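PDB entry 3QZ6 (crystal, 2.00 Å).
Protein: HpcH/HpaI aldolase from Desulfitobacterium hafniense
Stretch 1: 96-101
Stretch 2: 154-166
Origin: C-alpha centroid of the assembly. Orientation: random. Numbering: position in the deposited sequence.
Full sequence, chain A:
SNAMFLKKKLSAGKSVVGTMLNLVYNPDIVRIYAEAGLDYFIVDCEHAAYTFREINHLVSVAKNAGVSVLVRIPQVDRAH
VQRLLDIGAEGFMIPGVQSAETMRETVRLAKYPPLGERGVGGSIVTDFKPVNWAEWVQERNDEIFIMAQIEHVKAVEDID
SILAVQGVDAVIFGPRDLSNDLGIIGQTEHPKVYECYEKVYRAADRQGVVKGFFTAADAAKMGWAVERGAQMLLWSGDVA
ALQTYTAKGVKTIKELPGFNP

Stretch 1 96-101: GVQSAE
Stretch 2, residues 154-166: KAVEDIDSILAVQ

Not one direct hydrogen bond joins these two stretches of the aldolase; their polar link is carried by two waters, both held by D158. This illustrates a general principle: where a loop packs on helices, carbon contacts can set the fit while water satisfies the polar groups beside it. Water 1 donates to Q98 O (2.7 Å) and to D158 OD2 (2.5 Å), spanning a pair of oxygens, Q98 O and D158 OD2, that lie 4.4 Å apart. Water 2 donates to the same D158 OD2 (2.6 Å), accepts from A100 N (2.8 Å) and bonds S161 OG (3.0 Å).

The carboxylate sits at a break between two helices. Helix 154-157 breaks at D158 (phi/psi -105/23), and a second helix starts at I159; D158, chi1 t, points toward the loop without capping that helix. I162 N bonds D158 O at 3.3 Å. In stretch 1 the chain runs from V97 (-73/126) through Q98 (-122/-2) and extended S99 (-159/161) into a helix at A100 (-59/-35). S99, chi1 p, points away and caps a backbone N just past its stretch. The two chains advance in the same sense: Q98 CA lies 4.7 Å from A155 CA, and A100 CA 4.3 Å from I162 CA.

Two alanines make close contacts here. A155 CB points toward the loop and reaches 3.2 Å from V97 O, while A100 CB sits 3.6 Å from both S161 O and V165 CG2, the latter an apolar contact. I162 (m, t) fills the middle: its CG2 meets V97 CG1 (V97 chi1 t) at 3.7 Å, its CD1 approaches Q98 C at 3.7 Å, and its CG1 lies 3.7 Å from S99 C. Q98 (m, t, chi3 68°) brings OE1 to 3.2 Å from CD of extended K154 (all t), touching its aliphatic chain.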

ATOM      1  N   GLY A  96     -24.133  -1.880   9.093  1.00 25.82           N
ATOM      2  CA  GLY A  96     -25.171  -2.653   9.747  1.00 27.48           C
ATOM      3  C   GLY A  96     -26.420  -1.856  10.080  1.00 29.89           C
ATOM      4  O   GLY A  96     -26.919  -1.925  11.195  1.00 25.67           O
ATOM      5  N   VAL A  97     -26.942  -1.105   9.117  1.00 25.89           N
ATOM      6  CA  VAL A  97     -28.115  -0.288   9.399  1.00 24.43           C
ATOM      7  C   VAL A  97     -29.333  -1.187   9.512  1.00 26.73           C
ATOM      8  O   VAL A  97     -29.616  -1.956   8.601  1.00 23.13           O
ATOM      9  CB  VAL A  97     -28.368   0.738   8.303  1.00 23.52           C
ATOM     10  CG1 VAL A  97     -29.659   1.498   8.605  1.00 22.05           C
ATOM     11  CG2 VAL A  97     -27.186   1.693   8.206  1.00 22.46           C
ATOM     12  N   GLN A  98     -30.053  -1.088  10.621  1.00 30.60           N
ATOM     13  CA  GLN A  98     -31.190  -1.973  10.848  1.00 36.61           C
ATOM     14  C   GLN A  98     -32.531  -1.274  11.067  1.00 35.13           C
ATOM     15  O   GLN A  98     -33.545  -1.945  11.238  1.00 34.22           O
ATOM     16  CB  GLN A  98     -30.911  -2.887  12.038  1.00 37.69           C
ATOM     17  CG  GLN A  98     -29.787  -3.866  11.820  1.00 41.65           C
ATOM     18  CD  GLN A  98     -29.846  -5.009  12.808  1.00 48.20           C
ATOM     19  OE1 GLN A  98     -30.762  -5.835  12.762  1.00 52.02           O
ATOM     20  NE2 GLN A  98     -28.878  -5.058  13.716  1.00 42.50           N
ATOM     21  N   SER A  99     -32.553   0.054  11.082  1.00 30.08           N
ATOM     22  CA  SER A  99     -33.819   0.751  11.334  1.00 30.23           C
ATOM     23  C   SER A  99     -33.790   2.180  10.836  1.00 30.22           C
ATOM     24  O   SER A  99     -32.719   2.755  10.640  1.00 28.67           O
ATOM     25  CB  SER A  99     -34.094   0.792  12.834  1.00 33.45           C
ATOM     26  OG  SER A  99     -33.104   1.584  13.466  1.00 36.90           O
ATOM     27  N   ALA A 100     -34.971   2.757  10.650  1.00 24.59           N
ATOM     28  CA  ALA A 100     -35.085   4.153  10.262  1.00 24.21           C
ATOM     29  C   ALA A 100     -34.412   5.031  11.310  1.00 27.67           C
ATOM     30  O   ALA A 100     -33.813   6.050  10.980  1.00 30.22           O
ATOM     31  CB  ALA A 100     -36.556   4.555  10.099  1.00 27.56           C
ATOM     32  N   GLU A 101     -34.498   4.624  12.575  1.00 24.30           N
ATOM     33  CA  GLU A 101     -34.006   5.469  13.655  1.00 29.97           C
ATOM     34  C   GLU A 101     -32.505   5.756  13.514  1.00 28.55           C
ATOM     35  O   GLU A 101     -32.056   6.874  13.749  1.00 25.78           O
ATOM     36  CB  GLU A 101     -34.322   4.862  15.021  1.00 37.80           C
ATOM     37  CG  GLU A 101     -33.819   5.713  16.189  1.00 53.82           C
ATOM     38  CD  GLU A 101     -34.253   7.180  16.097  1.00 62.71           C
ATOM     39  OE1 GLU A 101     -35.435   7.439  15.759  1.00 67.42           O
ATOM     40  OE2 GLU A 101     -33.407   8.071  16.358  1.00 54.83           O
ATOM     41  N   LYS A 154     -33.103  -8.777   8.526  1.00 32.14           N
ATOM     42  CA  LYS A 154     -34.134  -7.929   9.112  1.00 39.34           C
ATOM     43  C   LYS A 154     -34.158  -6.543   8.459  1.00 33.37           C
ATOM     44  O   LYS A 154     -35.225  -5.948   8.265  1.00 29.56           O
ATOM     45  CB  LYS A 154     -33.902  -7.821  10.622  1.00 51.26           C
ATOM     46  CG  LYS A 154     -34.539  -6.631  11.311  1.00 65.26           C
ATOM     47  CD  LYS A 154     -33.867  -6.408  12.665  1.00 75.85           C
ATOM     48  CE  LYS A 154     -34.546  -5.320  13.487  1.00 80.70           C
ATOM     49  NZ  LYS A 154     -33.892  -5.157  14.824  1.00 81.53           N
ATOM     50  N   ALA A 155     -32.981  -6.031   8.117  1.00 22.21           N
ATOM     51  CA  ALA A 155     -32.895  -4.734   7.453  1.00 25.25           C
ATOM     52  C   ALA A 155     -33.474  -4.832   6.048  1.00 26.91           C
ATOM     53  O   ALA A 155     -34.172  -3.928   5.583  1.00 28.04           O
ATOM     54  CB  ALA A 155     -31.438  -4.238   7.406  1.00 23.90           C
ATOM     55  N   VAL A 156     -33.180  -5.932   5.368  1.00 25.74           N
ATOM     56  CA  VAL A 156     -33.747  -6.165   4.045  1.00 28.95           C
ATOM     57  C   VAL A 156     -35.278  -6.176   4.105  1.00 31.91           C
ATOM     58  O   VAL A 156     -35.953  -5.563   3.272  1.00 28.67           O
ATOM     59  CB  VAL A 156     -33.236  -7.485   3.456  1.00 26.70           C
ATOM     60  CG1 VAL A 156     -33.936  -7.787   2.143  1.00 29.56           C
ATOM     61  CG2 VAL A 156     -31.732  -7.408   3.253  1.00 28.55           C
ATOM     62  N   GLU A 157     -35.822  -6.862   5.103  1.00 30.09           N
ATOM     63  CA  GLU A 157     -37.270  -6.924   5.278  1.00 37.99           C
ATOM     64  C   GLU A 157     -37.866  -5.550   5.572  1.00 38.89           C
ATOM     65  O   GLU A 157     -38.991  -5.257   5.180  1.00 38.69           O
ATOM     66  CB  GLU A 157     -37.623  -7.886   6.410  1.00 44.92           C
ATOM     67  CG  GLU A 157     -37.298  -9.338   6.122  1.00 59.93           C
ATOM     68  CD  GLU A 157     -37.465 -10.220   7.352  1.00 78.92           C
ATOM     69  OE1 GLU A 157     -37.302 -11.455   7.228  1.00 82.09           O
ATOM     70  OE2 GLU A 157     -37.756  -9.675   8.444  1.00 84.86           O
ATOM     71  N   ASP A 158     -37.105  -4.705   6.260  1.00 33.59           N
ATOM     72  CA  ASP A 158     -37.608  -3.398   6.663  1.00 35.16           C
ATOM     73  C   ASP A 158     -37.013  -2.281   5.809  1.00 32.83           C
ATOM     74  O   ASP A 158     -36.982  -1.117   6.220  1.00 30.19           O
ATOM     75  CB  ASP A 158     -37.298  -3.154   8.141  1.00 42.27           C
ATOM     76  CG  ASP A 158     -38.095  -2.005   8.718  1.00 61.43           C
ATOM     77  OD1 ASP A 158     -39.203  -1.733   8.204  1.00 68.62           O
ATOM     78  OD2 ASP A 158     -37.616  -1.375   9.685  1.00 68.96           O
ATOM     79  N   ILE A 159     -36.567  -2.633   4.610  1.00 28.14           N
ATOM     80  CA  ILE A 159     -35.746  -1.725   3.815  1.00 30.13           C
ATOM     81  C   ILE A 159     -36.459  -0.427   3.407  1.00 27.15           C
ATOM     82  O   ILE A 159     -35.849   0.634   3.376  1.00 24.55           O
ATOM     83  CB  ILE A 159     -35.132  -2.438   2.576  1.00 25.49           C
ATOM     84  CG1 ILE A 159     -34.097  -1.535   1.895  1.00 25.53           C
ATOM     85  CG2 ILE A 159     -36.227  -2.894   1.610  1.00 26.41           C
ATOM     86  CD1 ILE A 159     -32.895  -1.217   2.792  1.00 24.65           C
ATOM     87  N   ASP A 160     -37.745  -0.499   3.091  1.00 26.84           N
ATOM     88  CA  ASP A 160     -38.444   0.708   2.661  1.00 30.09           C
ATOM     89  C   ASP A 160     -38.453   1.771   3.760  1.00 31.80           C
ATOM     90  O   ASP A 160     -38.273   2.954   3.492  1.00 34.19           O
ATOM     91  CB  ASP A 160     -39.873   0.387   2.214  1.00 33.44           C
ATOM     92  CG  ASP A 160     -39.912  -0.236   0.843  1.00 38.53           C
ATOM     93  OD1 ASP A 160     -39.818   0.520  -0.148  1.00 39.36           O
ATOM     94  OD2 ASP A 160     -40.011  -1.475   0.757  1.00 41.52           O
ATOM     95  N   SER A 161     -38.667   1.335   4.995  1.00 27.93           N
ATOM     96  CA  SER A 161     -38.638   2.233   6.138  1.00 30.48           C
ATOM     97  C   SER A 161     -37.244   2.854   6.306  1.00 26.19           C
ATOM     98  O   SER A 161     -37.097   4.044   6.580  1.00 27.53           O
ATOM     99  CB  SER A 161     -39.030   1.465   7.400  1.00 35.84           C
ATOM    100  OG  SER A 161     -39.028   2.310   8.530  1.00 50.94           O
ATOM    101  N   ILE A 162     -36.213   2.050   6.133  1.00 26.69           N
ATOM    102  CA  ILE A 162     -34.862   2.573   6.290  1.00 26.03           C
ATOM    103  C   ILE A 162     -34.541   3.613   5.218  1.00 28.02           C
ATOM    104  O   ILE A 162     -34.042   4.695   5.525  1.00 24.86           O
ATOM    105  CB  ILE A 162     -33.825   1.442   6.293  1.00 21.71           C
ATOM    106  CG1 ILE A 162     -34.037   0.565   7.531  1.00 23.85           C
ATOM    107  CG2 ILE A 162     -32.397   2.019   6.239  1.00 19.27           C
ATOM    108  CD1 ILE A 162     -33.278  -0.748   7.530  1.00 26.52           C
ATOM    109  N   LEU A 163     -34.857   3.297   3.966  1.00 28.57           N
ATOM    110  CA  LEU A 163     -34.492   4.167   2.846  1.00 29.35           C
ATOM    111  C   LEU A 163     -35.412   5.373   2.636  1.00 30.55           C
ATOM    112  O   LEU A 163     -35.090   6.261   1.850  1.00 33.60           O
ATOM    113  CB  LEU A 163     -34.376   3.363   1.547  1.00 28.03           C
ATOM    114  CG  LEU A 163     -33.362   2.218   1.589  1.00 26.39           C
ATOM    115  CD1 LEU A 163     -33.219   1.575   0.211  1.00 28.01           C
ATOM    116  CD2 LEU A 163     -32.017   2.724   2.084  1.00 25.61           C
ATOM    117  N   ALA A 164     -36.547   5.411   3.332  1.00 23.04           N
ATOM    118  CA  ALA A 164     -37.472   6.536   3.204  1.00 23.66           C
ATOM    119  C   ALA A 164     -37.060   7.731   4.064  1.00 28.26           C
ATOM    120  O   ALA A 164     -37.601   8.823   3.918  1.00 32.46           O
ATOM    121  CB  ALA A 164     -38.913   6.104   3.553  1.00 30.58           C
ATOM    122  N   VAL A 165     -36.109   7.525   4.970  1.00 27.83           N
ATOM    123  CA  VAL A 165     -35.652   8.612   5.826  1.00 28.60           C
ATOM    124  C   VAL A 165     -35.041   9.719   4.972  1.00 28.46           C
ATOM    125  O   VAL A 165     -34.192   9.461   4.123  1.00 30.42           O
ATOM    126  CB  VAL A 165     -34.636   8.124   6.886  1.00 25.12           C
ATOM    127  CG1 VAL A 165     -34.038   9.298   7.625  1.00 21.74           C
ATOM    128  CG2 VAL A 165     -35.321   7.158   7.880  1.00 20.21           C
ATOM    129  N   GLN A 166     -35.492  10.947   5.190  1.00 26.56           N
ATOM    130  CA  GLN A 166     -34.975  12.095   4.457  1.00 31.27           C
ATOM    131  C   GLN A 166     -33.493  12.315   4.782  1.00 26.56           C
ATOM    132  O   GLN A 166     -33.092  12.318   5.948  1.00 24.03           O
ATOM    133  CB  GLN A 166     -35.782  13.340   4.807  1.00 36.35           C
ATOM    134  CG  GLN A 166     -35.322  14.605   4.099  1.00 48.00           C
ATOM    135  CD  GLN A 166     -36.067  15.839   4.590  1.00 59.66           C
ATOM    136  OE1 GLN A 166     -35.727  16.417   5.628  1.00 58.88           O
ATOM    137  NE2 GLN A 166     -37.098  16.238   3.854  1.00 63.82           N
TER
HETATM  138  O   HOH W   1     -36.240  -2.078  11.713  1.00 39.07           O
HETATM  139  O   HOH W   2     -37.194   1.053  10.555  1.00 34.49           O